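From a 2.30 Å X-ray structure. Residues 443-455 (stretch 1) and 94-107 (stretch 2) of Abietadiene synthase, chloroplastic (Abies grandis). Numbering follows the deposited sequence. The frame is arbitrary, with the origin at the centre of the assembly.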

# COMPACT_ATOMS: atom_id res chain seq x y z
N PRO A 443 -6.44 -9.96 10.95
CA PRO A 443 -7.74 -10.44 10.45
C PRO A 443 -8.93 -10.12 11.35
O PRO A 443 -10.08 -10.14 10.91
CB PRO A 443 -7.50 -11.94 10.30
CG PRO A 443 -6.62 -12.23 11.47
CD PRO A 443 -5.62 -11.09 11.42
N ASP A 444 -8.65 -9.83 12.61
CA ASP A 444 -9.72 -9.51 13.54
C ASP A 444 -9.52 -8.16 14.22
O ASP A 444 -9.90 -7.97 15.36
CB ASP A 444 -9.85 -10.64 14.57
CG ASP A 444 -8.53 -11.05 15.15
OD1 ASP A 444 -8.45 -12.16 15.72
OD2 ASP A 444 -7.56 -10.27 15.04
N ASP A 445 -8.91 -7.22 13.51
CA ASP A 445 -8.72 -5.89 14.06
C ASP A 445 -10.08 -5.20 14.09
O ASP A 445 -10.95 -5.48 13.27
CB ASP A 445 -7.78 -5.04 13.18
CG ASP A 445 -6.32 -5.46 13.30
OD1 ASP A 445 -5.88 -5.83 14.42
OD2 ASP A 445 -5.60 -5.40 12.28
N VAL A 446 -10.26 -4.31 15.06
CA VAL A 446 -11.49 -3.54 15.17
C VAL A 446 -11.10 -2.11 14.84
O VAL A 446 -9.92 -1.83 14.62
CB VAL A 446 -12.09 -3.60 16.59
CG1 VAL A 446 -12.78 -4.93 16.80
CG2 VAL A 446 -11.00 -3.38 17.63
N TRP A 447 -12.07 -1.21 14.80
CA TRP A 447 -11.79 0.17 14.46
C TRP A 447 -12.40 1.07 15.52
O TRP A 447 -13.37 0.70 16.17
CB TRP A 447 -12.36 0.51 13.08
CG TRP A 447 -11.88 -0.44 12.00
CD1 TRP A 447 -12.21 -1.76 11.86
CD2 TRP A 447 -10.94 -0.15 10.95
NE1 TRP A 447 -11.52 -2.31 10.80
CE2 TRP A 447 -10.74 -1.35 10.23
CE3 TRP A 447 -10.25 1.01 10.56
CZ2 TRP A 447 -9.87 -1.42 9.13
CZ3 TRP A 447 -9.38 0.93 9.47
CH2 TRP A 447 -9.20 -0.28 8.77
N LEU A 448 -11.82 2.26 15.69
CA LEU A 448 -12.30 3.20 16.68
C LEU A 448 -12.92 4.46 16.10
O LEU A 448 -12.26 5.23 15.41
CB LEU A 448 -11.17 3.58 17.63
CG LEU A 448 -11.58 4.36 18.89
CD1 LEU A 448 -12.66 3.58 19.64
CD2 LEU A 448 -10.38 4.59 19.79
N GLY A 449 -14.21 4.65 16.36
CA GLY A 449 -14.91 5.84 15.90
C GLY A 449 -15.58 6.43 17.13
O GLY A 449 -14.97 6.49 18.19
N LYS A 450 -16.83 6.85 16.99
CA LYS A 450 -17.57 7.38 18.13
C LYS A 450 -17.65 6.19 19.09
O LYS A 450 -17.72 6.35 20.31
CB LYS A 450 -18.98 7.79 17.68
CG LYS A 450 -19.90 8.30 18.78
CD LYS A 450 -19.48 9.68 19.28
CE LYS A 450 -19.61 10.73 18.20
NZ LYS A 450 -21.01 10.83 17.68
N THR A 451 -17.63 4.99 18.52
CA THR A 451 -17.68 3.74 19.27
C THR A 451 -16.75 2.75 18.59
O THR A 451 -16.14 3.06 17.56
CB THR A 451 -19.09 3.11 19.22
OG1 THR A 451 -19.36 2.67 17.88
CG2 THR A 451 -20.17 4.12 19.64
N VAL A 452 -16.62 1.55 19.16
CA VAL A 452 -15.78 0.54 18.53
C VAL A 452 -16.62 -0.10 17.43
O VAL A 452 -17.76 -0.51 17.67
CB VAL A 452 -15.35 -0.57 19.52
CG1 VAL A 452 -14.73 -1.72 18.75
CG2 VAL A 452 -14.35 -0.02 20.53
N TYR A 453 -16.09 -0.17 16.22
CA TYR A 453 -16.85 -0.78 15.13
C TYR A 453 -16.00 -1.78 14.36
O TYR A 453 -14.77 -1.81 14.51
CB TYR A 453 -17.43 0.31 14.21
CG TYR A 453 -16.43 1.14 13.44
CD1 TYR A 453 -16.20 0.90 12.10
CD2 TYR A 453 -15.74 2.18 14.05
CE1 TYR A 453 -15.31 1.68 11.37
CE2 TYR A 453 -14.84 2.98 13.33
CZ TYR A 453 -14.63 2.72 11.98
OH TYR A 453 -13.77 3.49 11.21
N MET A 454 -16.65 -2.61 13.55
CA MET A 454 -15.96 -3.64 12.79
C MET A 454 -16.28 -3.57 11.31
O MET A 454 -17.41 -3.28 10.93
CB MET A 454 -16.34 -5.01 13.34
CG MET A 454 -16.39 -5.07 14.86
SD MET A 454 -16.95 -6.65 15.50
CE MET A 454 -18.36 -6.96 14.46
N MET A 455 -15.28 -3.83 10.47
CA MET A 455 -15.50 -3.80 9.04
C MET A 455 -15.19 -5.18 8.46
O MET A 455 -14.06 -5.45 8.04
CB MET A 455 -14.63 -2.73 8.39
CG MET A 455 -15.39 -1.83 7.41
SD MET A 455 -16.52 -0.67 8.20
CE MET A 455 -15.42 0.19 9.00
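Stretch 2 94-107: GEGFYFLAYDRILA

Stretch 1 folds back on itself as a hairpin: Trp447 N to Tyr453 O (2.8 Å) and Tyr453 N to Trp447 O (2.9 Å) are backbone hydrogen bonds that pair its two strands, and Gly449 N to Thr451 O (2.8 Å) closes the turn between them. Stretch 2 runs extended through much of Glu95 to Leu100, with Gly96 and Phe97 at helical angles (phi/psi -68/-40 and -48/-37), and turns into a helix at Ala101, Leu100 being the N-cap residue. Its course can be followed by the nearest CA pairs, Val446 with Tyr98 at 7.5 Å and Thr451 with Asp103 at 5.6 Å, so the helical part comes closest near the hairpin turn. Both members of these pairs ascend together, so stretch 2 runs in the same sense as the first arm of the hairpin and against the second, where Met454 sits by Glu95 and Val452 by Asp103. The contact buries 578 Å² in all.

Val452 gives up the most surface, 84 Å². Its CA-to-CB bond points toward stretch 2, and CG2 packs 3.5 Å from Leu100 CD2, which also meets Leu448 CD1 at 3.8 Å. The backbone of Val452 is held as well: its N donates to Asp103 OD1 at 3.0 Å with a nearly linear angle of 177°, the one direct hydrogen bond between the stretches. A water reinforces it, donating to Asp103 OD1 (2.7 Å) and to Val452 O (2.9 Å). Beyond this, Leu106 CD2 lies 3.4 Å from Lys450 O.

Phe97, with 66 Å² covered, lies over the other end of the contact. Its ring edge meets Asp444 O at CE2 (3.6 Å) and Val446 CG1 at CD2 (3.9 Å), while Met454 SD stands obliquely, 4.7 Å from the ring centroid and 43° off its normal.

Met454 contributes 55 Å², its SD also lying 3.9 Å from Phe97 CB and 3.7 Å from Glu95 OE2. Next to Phe97, the Tyr98 ring receives Val446 CG2 over one face, 3.8 Å from the centroid and only 12° off the normal, a well-centred CH-pi contact.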

# COMPACT_ATOMS: atom_id res chain seq x y z
N GLY A 94 -22.61 -2.58 24.00
CA GLY A 94 -21.43 -2.24 23.22
C GLY A 94 -21.01 -3.44 22.41
O GLY A 94 -21.76 -4.41 22.31
N GLU A 95 -19.83 -3.39 21.82
CA GLU A 95 -19.37 -4.50 21.01
C GLU A 95 -18.80 -5.62 21.90
O GLU A 95 -17.78 -5.44 22.57
CB GLU A 95 -18.32 -4.02 20.00
CG GLU A 95 -17.96 -5.05 18.93
CD GLU A 95 -19.17 -5.82 18.43
OE1 GLU A 95 -19.51 -6.86 19.04
OE2 GLU A 95 -19.80 -5.38 17.44
N GLY A 96 -19.46 -6.77 21.90
CA GLY A 96 -18.99 -7.88 22.70
C GLY A 96 -17.68 -8.45 22.18
O GLY A 96 -16.79 -8.80 22.96
N PHE A 97 -17.55 -8.52 20.86
CA PHE A 97 -16.35 -9.05 20.22
C PHE A 97 -15.05 -8.47 20.76
O PHE A 97 -14.05 -9.17 20.87
CB PHE A 97 -16.40 -8.79 18.71
CG PHE A 97 -15.19 -9.30 17.98
CD1 PHE A 97 -15.08 -10.65 17.65
CD2 PHE A 97 -14.15 -8.44 17.65
CE1 PHE A 97 -13.95 -11.13 17.01
CE2 PHE A 97 -13.01 -8.92 17.01
CZ PHE A 97 -12.91 -10.26 16.68
N TYR A 98 -15.06 -7.18 21.10
CA TYR A 98 -13.86 -6.52 21.60
C TYR A 98 -14.17 -5.55 22.74
O TYR A 98 -14.89 -4.57 22.56
CB TYR A 98 -13.17 -5.77 20.47
CG TYR A 98 -11.87 -5.14 20.86
CD1 TYR A 98 -10.67 -5.83 20.70
CD2 TYR A 98 -11.83 -3.86 21.41
CE1 TYR A 98 -9.45 -5.26 21.07
CE2 TYR A 98 -10.62 -3.27 21.79
CZ TYR A 98 -9.44 -3.98 21.62
OH TYR A 98 -8.24 -3.40 21.97
N PHE A 99 -13.60 -5.82 23.90
CA PHE A 99 -13.84 -4.99 25.06
C PHE A 99 -13.00 -3.73 25.15
O PHE A 99 -11.77 -3.78 25.16
CB PHE A 99 -13.61 -5.80 26.34
CG PHE A 99 -13.92 -5.02 27.59
CD1 PHE A 99 -15.18 -5.08 28.17
CD2 PHE A 99 -12.94 -4.21 28.17
CE1 PHE A 99 -15.48 -4.33 29.31
CE2 PHE A 99 -13.23 -3.45 29.31
CZ PHE A 99 -14.50 -3.51 29.88
N LEU A 100 -13.68 -2.59 25.22
CA LEU A 100 -13.03 -1.30 25.38
C LEU A 100 -13.86 -0.62 26.47
O LEU A 100 -15.06 -0.42 26.30
CB LEU A 100 -13.06 -0.48 24.09
CG LEU A 100 -12.29 0.85 24.20
CD1 LEU A 100 -10.78 0.59 24.37
CD2 LEU A 100 -12.55 1.70 22.97
N ALA A 101 -13.23 -0.31 27.59
CA ALA A 101 -13.95 0.31 28.69
C ALA A 101 -14.77 1.52 28.25
O ALA A 101 -15.98 1.57 28.49
CB ALA A 101 -12.96 0.70 29.80
N TYR A 102 -14.12 2.49 27.61
CA TYR A 102 -14.83 3.70 27.16
C TYR A 102 -16.09 3.36 26.37
O TYR A 102 -17.16 3.91 26.62
CB TYR A 102 -13.91 4.57 26.31
CG TYR A 102 -12.78 5.20 27.08
CD1 TYR A 102 -11.46 5.01 26.68
CD2 TYR A 102 -13.02 6.01 28.19
CE1 TYR A 102 -10.40 5.60 27.37
CE2 TYR A 102 -11.98 6.60 28.89
CZ TYR A 102 -10.67 6.39 28.47
OH TYR A 102 -9.61 6.97 29.15
N ASP A 103 -15.94 2.47 25.40
CA ASP A 103 -17.04 2.02 24.55
C ASP A 103 -18.21 1.52 25.39
O ASP A 103 -19.35 1.97 25.22
CB ASP A 103 -16.51 0.91 23.62
CG ASP A 103 -17.57 0.33 22.67
OD1 ASP A 103 -18.06 1.06 21.78
OD2 ASP A 103 -17.91 -0.86 22.82
N ARG A 104 -17.95 0.59 26.31
CA ARG A 104 -19.00 0.03 27.15
C ARG A 104 -19.72 1.03 28.05
O ARG A 104 -20.95 1.03 28.11
CB ARG A 104 -18.45 -1.12 28.00
CG ARG A 104 -17.91 -2.30 27.20
CD ARG A 104 -18.96 -2.84 26.22
NE ARG A 104 -18.42 -3.94 25.42
CZ ARG A 104 -18.12 -5.14 25.91
NH1 ARG A 104 -18.31 -5.41 27.20
NH2 ARG A 104 -17.61 -6.07 25.11
N ILE A 105 -18.98 1.89 28.75
CA ILE A 105 -19.65 2.86 29.62
C ILE A 105 -20.40 3.92 28.81
O ILE A 105 -21.40 4.46 29.28
CB ILE A 105 -18.66 3.59 30.57
CG1 ILE A 105 -17.58 4.30 29.77
CG2 ILE A 105 -18.06 2.60 31.54
CD1 ILE A 105 -16.66 5.14 30.62
N LEU A 106 -19.92 4.21 27.61
CA LEU A 106 -20.57 5.19 26.74
C LEU A 106 -21.92 4.62 26.29
O LEU A 106 -22.95 5.27 26.43
CB LEU A 106 -19.72 5.47 25.50
CG LEU A 106 -20.35 6.40 24.45
CD1 LEU A 106 -20.31 7.82 24.98
CD2 LEU A 106 -19.59 6.30 23.13
N ALA A 107 -21.88 3.41 25.76
CA ALA A 107 -23.09 2.75 25.29
C ALA A 107 -24.09 2.46 26.41
O ALA A 107 -25.29 2.63 26.23
CB ALA A 107 -22.74 1.45 24.55
O HOH W 1 -19.48 -0.37 20.03